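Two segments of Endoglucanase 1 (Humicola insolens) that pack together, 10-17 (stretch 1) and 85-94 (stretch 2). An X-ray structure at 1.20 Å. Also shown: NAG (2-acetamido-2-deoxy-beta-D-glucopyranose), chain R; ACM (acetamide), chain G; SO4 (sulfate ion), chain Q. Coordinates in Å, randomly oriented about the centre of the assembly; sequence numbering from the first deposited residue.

Stretch 1, residues 10-17: HPQLTTFR
Stretch 2 85-94: GVTTNGTSLR

Two direct hydrogen bonds fasten the strand Gln12–Arg17 to a β-hairpin whose arms, Val86–Asn89 and Ser92–Arg94, are joined by a type II' turn from Asn89 to Ser92; the first strand and the second arm run on beyond these residues. Thr88 OG1 (chi1 61°, p), on a CA-to-CB bond directed toward the strand, donates to Gln12 O at 2.7 Å. Two residues on, Thr14 N donates to Gly90 O at 3.2 Å, nearly straight at 173°; the turn thus offers its carbonyl to the strand. In register, Pro11 CA lies 6.0 Å from Thr88 CA, and Thr14 CA 4.7 Å from Thr91 CA, so numbering rises in the same sense along both stretches. Water 1 donates to both Thr14 O (2.7 Å) and Thr91 O (2.8 Å); water 2 donates to Gly90 O (2.8 Å) and is hydrogen-bonded to Thr14 OG1 (2.7 Å; chi1 m). A CA-H...O contact brings Thr91 CA within 3.3 Å of Thr14 O.

The hairpin is held by backbone pairs in both directions: Asn89 N to Ser92 O and Ser92 N to Asn89 O, each 2.9 Å, then Thr87 N to Arg94 O (3.2 Å) and Arg94 N to Thr87 O (2.9 Å). At the turn, Gly90 has phi/psi 66/-116, a positive phi that favours glycine, and Thr91 has -98/9. Thr91 N donates to acetamide O at 3.0 Å, while Asn89 ND2 is bonded covalently to NAG C1 (1.5 Å).

Side-chain packing adds to these links. Leu13 (phi/psi -137/123; chi1 t, chi2 p) starts sideways, but its end comes nearer: CD1 reaches Thr91 C and Ser92 O, both at 3.5 Å, and Leu93 CB at 4.4 Å. Pro11, C-gamma exo, places CB 3.5 Å from Thr88 OG1 and CG 4.4 Å from Val86 CG1 (Val86 chi1 t). Phe16 (chi1 m, chi2 84°) brings CE1 to 3.8 Å from Thr91 CG2, which lies oblique to the ring.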

# COMPACT_ATOMS: atom_id res chain seq x y z
N HIS A 10 -1.73 11.90 15.97
CA HIS A 10 -1.89 10.63 15.24
C HIS A 10 -3.13 9.90 15.70
O HIS A 10 -3.27 9.65 16.91
CB HIS A 10 -0.69 9.74 15.45
CG HIS A 10 0.64 10.29 15.02
ND1 HIS A 10 1.51 10.82 15.91
CD2 HIS A 10 1.18 10.35 13.79
CE1 HIS A 10 2.61 11.16 15.21
NE2 HIS A 10 2.43 10.89 13.92
N PRO A 11 -3.98 9.43 14.80
CA PRO A 11 -5.06 8.53 15.23
C PRO A 11 -4.48 7.23 15.82
O PRO A 11 -3.51 6.67 15.32
CB PRO A 11 -5.80 8.24 13.92
CG PRO A 11 -5.51 9.46 13.07
CD PRO A 11 -4.08 9.81 13.38
N GLN A 12 -5.12 6.77 16.88
CA GLN A 12 -4.79 5.51 17.55
C GLN A 12 -5.56 4.39 16.88
O GLN A 12 -6.76 4.52 16.58
CB GLN A 12 -5.18 5.62 19.04
CG GLN A 12 -4.74 4.45 19.89
CD GLN A 12 -5.03 4.66 21.35
OE1 GLN A 12 -5.09 5.80 21.79
NE2 GLN A 12 -5.15 3.60 22.11
N LEU A 13 -4.90 3.25 16.69
CA LEU A 13 -5.52 2.07 16.07
C LEU A 13 -5.11 0.85 16.84
O LEU A 13 -3.91 0.57 16.97
CB LEU A 13 -5.10 1.94 14.61
CG LEU A 13 -5.79 0.80 13.85
CD1 LEU A 13 -7.28 1.07 13.67
CD2 LEU A 13 -5.13 0.63 12.49
N THR A 14 -6.08 0.09 17.34
CA THR A 14 -5.80 -1.19 18.00
C THR A 14 -5.74 -2.27 16.94
O THR A 14 -6.64 -2.40 16.08
CB THR A 14 -6.86 -1.48 19.07
OG1 THR A 14 -6.84 -0.46 20.06
CG2 THR A 14 -6.65 -2.82 19.73
N THR A 15 -4.66 -3.05 16.97
CA THR A 15 -4.40 -4.17 16.06
C THR A 15 -4.18 -5.43 16.89
O THR A 15 -4.31 -5.36 18.12
CB THR A 15 -3.19 -3.84 15.15
OG1 THR A 15 -2.05 -3.81 16.02
CG2 THR A 15 -3.36 -2.53 14.39
N PHE A 16 -3.82 -6.54 16.25
CA PHE A 16 -3.62 -7.79 16.99
C PHE A 16 -2.37 -8.51 16.53
O PHE A 16 -1.96 -8.44 15.37
CB PHE A 16 -4.83 -8.74 16.89
CG PHE A 16 -6.13 -8.13 17.35
CD1 PHE A 16 -6.88 -7.35 16.48
CD2 PHE A 16 -6.59 -8.31 18.65
CE1 PHE A 16 -8.03 -6.75 16.94
CE2 PHE A 16 -7.77 -7.72 19.07
CZ PHE A 16 -8.47 -6.94 18.21
N ARG A 17 -1.82 -9.28 17.47
CA ARG A 17 -0.76 -10.25 17.21
C ARG A 17 -1.33 -11.63 17.55
O ARG A 17 -1.88 -11.80 18.67
CB ARG A 17 0.49 -9.96 18.04
CG ARG A 17 0.99 -8.53 17.92
CD ARG A 17 1.49 -8.14 16.55
NE ARG A 17 1.85 -6.71 16.52
CZ ARG A 17 0.97 -5.74 16.41
NH1 ARG A 17 -0.27 -5.99 16.07
NH2 ARG A 17 1.36 -4.48 16.61
N GLY A 85 -9.43 12.97 5.45
CA GLY A 85 -10.18 11.74 5.20
C GLY A 85 -9.70 10.55 5.99
O GLY A 85 -10.00 9.42 5.60
N VAL A 86 -9.00 10.77 7.11
CA VAL A 86 -8.44 9.64 7.90
C VAL A 86 -9.03 9.69 9.29
O VAL A 86 -8.86 10.69 10.00
CB VAL A 86 -6.91 9.75 7.98
CG1 VAL A 86 -6.37 8.61 8.83
CG2 VAL A 86 -6.27 9.72 6.58
N THR A 87 -9.71 8.63 9.70
CA THR A 87 -10.25 8.50 11.05
C THR A 87 -10.05 7.07 11.50
O THR A 87 -10.03 6.15 10.69
CB THR A 87 -11.73 8.93 11.13
OG1 THR A 87 -12.52 8.14 10.26
CG2 THR A 87 -11.94 10.39 10.86
N THR A 88 -9.98 6.89 12.82
CA THR A 88 -9.99 5.55 13.41
C THR A 88 -11.08 5.46 14.47
O THR A 88 -11.51 6.45 15.03
CB THR A 88 -8.63 5.18 14.02
OG1 THR A 88 -8.34 6.13 15.06
CG2 THR A 88 -7.52 5.15 13.00
N ASN A 89 -11.45 4.20 14.71
CA ASN A 89 -12.50 3.90 15.68
C ASN A 89 -12.22 2.50 16.17
O ASN A 89 -12.49 1.52 15.45
CB ASN A 89 -13.87 3.96 14.97
CG ASN A 89 -15.06 3.46 15.76
OD1 ASN A 89 -14.92 3.13 16.90
ND2 ASN A 89 -16.22 3.60 15.10
N GLY A 90 -11.66 2.37 17.37
CA GLY A 90 -11.34 1.03 17.87
C GLY A 90 -10.27 0.37 17.03
O GLY A 90 -9.13 0.84 16.96
N THR A 91 -10.66 -0.74 16.39
CA THR A 91 -9.77 -1.48 15.50
C THR A 91 -10.00 -1.12 14.03
O THR A 91 -9.44 -1.79 13.16
CB THR A 91 -9.93 -2.98 15.70
OG1 THR A 91 -11.24 -3.33 15.20
CG2 THR A 91 -9.79 -3.40 17.14
N SER A 92 -10.80 -0.10 13.74
CA SER A 92 -11.11 0.28 12.36
C SER A 92 -10.38 1.55 11.92
O SER A 92 -10.29 2.52 12.68
CB SER A 92 -12.60 0.53 12.17
OG SER A 92 -13.36 -0.61 12.15
N LEU A 93 -9.93 1.53 10.67
CA LEU A 93 -9.36 2.70 9.97
C LEU A 93 -10.24 2.97 8.75
O LEU A 93 -10.42 2.12 7.90
CB LEU A 93 -7.93 2.37 9.50
CG LEU A 93 -7.29 3.35 8.55
CD1 LEU A 93 -7.04 4.70 9.21
CD2 LEU A 93 -6.02 2.82 7.99
N ARG A 94 -10.76 4.20 8.69
CA ARG A 94 -11.60 4.66 7.58
C ARG A 94 -10.78 5.65 6.74
O ARG A 94 -10.27 6.63 7.29
CB ARG A 94 -12.85 5.30 8.12
CG ARG A 94 -13.84 5.79 7.07
CD ARG A 94 -14.93 6.61 7.66
NE ARG A 94 -15.94 7.01 6.71
CZ ARG A 94 -16.80 7.98 6.89
NH1 ARG A 94 -16.74 8.76 7.95
NH2 ARG A 94 -17.72 8.21 5.99
C1 NAG R . -17.60 3.10 15.58
C2 NAG R . -18.89 3.98 15.39
C3 NAG R . -20.25 3.41 15.99
C4 NAG R . -20.31 1.97 15.38
C5 NAG R . -18.97 1.20 15.63
C6 NAG R . -19.24 -0.26 15.02
C7 NAG R . -17.67 5.31 17.41
C8 NAG R . -17.27 4.21 18.18
N2 NAG R . -18.31 5.12 16.08
O3 NAG R . -21.44 4.02 15.68
O4 NAG R . -21.66 1.42 15.89
O5 NAG R . -17.85 1.78 15.02
O6 NAG R . -19.35 -0.25 13.54
O7 NAG R . -17.40 6.69 17.36
C1 ACM G . -14.41 -1.55 16.10
O ACM G . -13.36 -1.97 16.71
N ACM G . -15.09 -2.27 15.22
C2 ACM G . -15.05 -0.20 16.30
S SO4 Q . -19.84 10.80 7.35
O1 SO4 Q . -18.73 10.72 8.28
O2 SO4 Q . -20.56 12.00 7.61
O3 SO4 Q . -20.71 9.68 7.61
O4 SO4 Q . -19.36 10.75 5.97
O HOH W 1 -6.87 -2.87 13.39
O HOH W 2 -7.99 1.88 19.33